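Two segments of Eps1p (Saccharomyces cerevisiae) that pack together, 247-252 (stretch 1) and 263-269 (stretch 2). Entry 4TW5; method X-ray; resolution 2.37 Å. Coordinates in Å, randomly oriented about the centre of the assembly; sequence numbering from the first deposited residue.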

# COMPACT_ATOMS: atom_id res chain seq x y z
N LEU A 247 17.08 6.25 13.11
CA LEU A 247 16.70 4.93 12.60
C LEU A 247 17.87 4.33 11.84
O LEU A 247 18.28 4.87 10.83
CB LEU A 247 15.48 5.06 11.68
CG LEU A 247 14.75 3.82 11.09
CD1 LEU A 247 14.04 2.99 12.15
CD2 LEU A 247 13.79 4.21 9.98
N PHE A 248 18.41 3.21 12.32
CA PHE A 248 19.55 2.54 11.68
C PHE A 248 19.29 1.04 11.43
O PHE A 248 19.14 0.28 12.39
CB PHE A 248 20.80 2.71 12.55
CG PHE A 248 21.24 4.15 12.69
CD1 PHE A 248 22.18 4.69 11.81
CD2 PHE A 248 20.71 4.97 13.67
CE1 PHE A 248 22.58 5.99 11.92
CE2 PHE A 248 21.09 6.27 13.77
CZ PHE A 248 22.04 6.78 12.91
N ASP A 249 19.25 0.62 10.16
CA ASP A 249 19.10 -0.81 9.80
C ASP A 249 20.26 -1.65 10.27
O ASP A 249 21.42 -1.21 10.27
CB ASP A 249 18.97 -1.02 8.29
CG ASP A 249 17.63 -0.61 7.75
OD1 ASP A 249 16.80 -0.06 8.51
OD2 ASP A 249 17.37 -0.89 6.55
N TYR A 250 19.96 -2.89 10.65
CA TYR A 250 21.00 -3.85 10.97
C TYR A 250 21.94 -4.03 9.76
O TYR A 250 21.50 -4.31 8.65
CB TYR A 250 20.38 -5.18 11.39
CG TYR A 250 21.41 -6.16 11.90
CD1 TYR A 250 21.96 -6.00 13.14
CD2 TYR A 250 21.86 -7.21 11.11
CE1 TYR A 250 22.92 -6.86 13.61
CE2 TYR A 250 22.80 -8.07 11.57
CZ TYR A 250 23.33 -7.89 12.83
OH TYR A 250 24.28 -8.74 13.32
N PRO A 251 23.25 -3.79 9.96
CA PRO A 251 24.22 -3.72 8.85
C PRO A 251 24.73 -5.05 8.35
O PRO A 251 25.01 -5.19 7.17
CB PRO A 251 25.37 -2.93 9.47
CG PRO A 251 25.34 -3.32 10.89
CD PRO A 251 23.88 -3.49 11.25
N ASN A 252 24.89 -6.02 9.24
CA ASN A 252 25.47 -7.30 8.83
C ASN A 252 24.42 -8.23 8.21
O ASN A 252 23.28 -7.83 7.95
CB ASN A 252 26.14 -7.96 10.03
CG ASN A 252 27.01 -6.98 10.80
OD1 ASN A 252 27.67 -6.12 10.22
ND2 ASN A 252 26.98 -7.09 12.13
N ASP A 263 25.00 -6.67 20.01
CA ASP A 263 26.11 -5.73 19.94
C ASP A 263 25.81 -4.55 19.03
O ASP A 263 26.31 -3.46 19.26
CB ASP A 263 27.39 -6.46 19.54
CG ASP A 263 27.80 -7.50 20.59
OD1 ASP A 263 27.43 -7.31 21.78
OD2 ASP A 263 28.49 -8.49 20.23
N PHE A 264 25.02 -4.75 17.98
CA PHE A 264 24.59 -3.63 17.16
C PHE A 264 23.73 -2.69 17.98
O PHE A 264 23.94 -1.48 17.99
CB PHE A 264 23.83 -4.10 15.93
CG PHE A 264 23.13 -3.00 15.18
CD1 PHE A 264 23.84 -2.11 14.37
CD2 PHE A 264 21.77 -2.86 15.28
CE1 PHE A 264 23.21 -1.11 13.65
CE2 PHE A 264 21.10 -1.86 14.58
CZ PHE A 264 21.83 -0.98 13.75
N ALA A 265 22.78 -3.26 18.71
CA ALA A 265 21.85 -2.48 19.51
C ALA A 265 22.56 -1.69 20.61
O ALA A 265 22.01 -0.75 21.14
CB ALA A 265 20.78 -3.38 20.14
N ARG A 266 23.79 -2.10 20.92
CA ARG A 266 24.53 -1.52 22.03
C ARG A 266 25.61 -0.54 21.59
O ARG A 266 26.24 0.08 22.42
CB ARG A 266 25.11 -2.65 22.88
CG ARG A 266 24.19 -3.04 24.03
CD ARG A 266 24.45 -4.41 24.57
NE ARG A 266 25.84 -4.85 24.43
CZ ARG A 266 26.82 -4.61 25.28
NH1 ARG A 266 26.63 -3.88 26.38
NH2 ARG A 266 28.02 -5.11 25.02
N ARG A 267 25.79 -0.38 20.29
CA ARG A 267 26.77 0.57 19.76
C ARG A 267 26.43 2.01 20.12
O ARG A 267 25.26 2.40 20.12
CB ARG A 267 26.83 0.49 18.23
CG ARG A 267 27.93 -0.31 17.54
CD ARG A 267 27.51 -0.55 16.07
NE ARG A 267 28.38 -1.46 15.31
CZ ARG A 267 27.95 -2.49 14.57
NH1 ARG A 267 26.66 -2.80 14.54
NH2 ARG A 267 28.81 -3.24 13.89
N THR A 268 27.47 2.78 20.46
CA THR A 268 27.37 4.23 20.63
C THR A 268 27.35 4.87 19.23
O THR A 268 28.27 4.65 18.44
CB THR A 268 28.54 4.82 21.46
OG1 THR A 268 28.43 4.42 22.83
CG2 THR A 268 28.59 6.35 21.34
N PHE A 269 26.33 5.68 18.94
CA PHE A 269 26.30 6.35 17.64
C PHE A 269 26.47 7.86 17.78
O PHE A 269 25.50 8.62 17.76
CB PHE A 269 24.99 6.04 16.88
CG PHE A 269 24.82 4.58 16.48
CD1 PHE A 269 24.39 3.62 17.40
CD2 PHE A 269 25.08 4.16 15.17
CE1 PHE A 269 24.23 2.28 17.03
CE2 PHE A 269 24.92 2.82 14.79
CZ PHE A 269 24.50 1.88 15.72

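The contact between the two segments is small and built mainly from aromatic and other apolar side chains, with two backbone carbonyl oxygens. It buries 312 Å², summed over both sides, and no hydrogen bond or salt bridge crosses it. Rings and backbone carbonyl oxygens make most of the close contacts, and Phe264 is their centre.

Phe264, in the helical part of the second segment, has 100 Å² covered by the first segment, the largest share of any residue here. Its CA-to-CB bond points toward the first segment, and with chi1 at 169° (t) the ring reaches along the end of the strand 247-249 and the residues that follow. The backbones come nearest at Tyr250 and Phe264, whose CA atoms are 7.2 Å apart. Four consecutive residues, Phe248 to Pro251, touch the side chain of Phe264. Its tip meets carbonyl oxygens: Phe248 O lies 3.3 Å from Phe264 CZ, at the ring edge and near its plane, and Asp249 O is 3.5 Å from the same atom. An aromatic edge carries a slight positive charge, so the in-plane approach of Phe248 O is electrostatically favourable, although it is not a conventional hydrogen bond.

Tyr250 and Pro251 lie over one face of the Phe264 ring. Tyr250 CA sits 4.2 Å from the centroid of the Phe264 ring and 17° off its normal, a CH-pi contact directed almost straight onto the face. Over the same face, Pro251 CD comes to 3.4 Å from Phe264 CD1, a close apolar contact. The Tyr250 ring adds an offset edge-to-face arrangement, its edge turned toward the face of Phe264, with centroids 5.5 Å apart and planes at 81°. Tyr250 CE1 also lies 3.7 Å from Phe264 CB, which is near the plane of the tyrosine ring. Tyr250 thus packs against Phe264 through both its backbone and its ring, even though its CA-to-CB bond points sideways. At the far end of this ring, a weak hydrogen bond of 3.4 Å runs from Asn252 ND2 to Tyr250 OH within the first segment.

Phe248 is the second major contributor, with 61 Å² covered. Its CA-to-CB bond points toward the second segment, whereas that of the next residue, Asp249, points away, as expected for neighbours in a strand. Phe248 CB packs 4.0 Å from Phe264 CZ, while the Phe248 ring engages Phe269. These two rings are near parallel, with planes at 26° and centroids 5.0 Å apart, but they are slid past one another and barely overlap. The closest approach, Phe248 CG to Phe269 CE2, is 4.4 Å, and Phe269 is poorly ordered.

At the proline, Pro251 CG lies 3.9 Å from Arg267 NH1, a contact without a hydrogen bond. Within the second segment, the backbone bond from Arg267 N to Phe264 O, 3.1 Å long, links this arginine to the central phenylalanine.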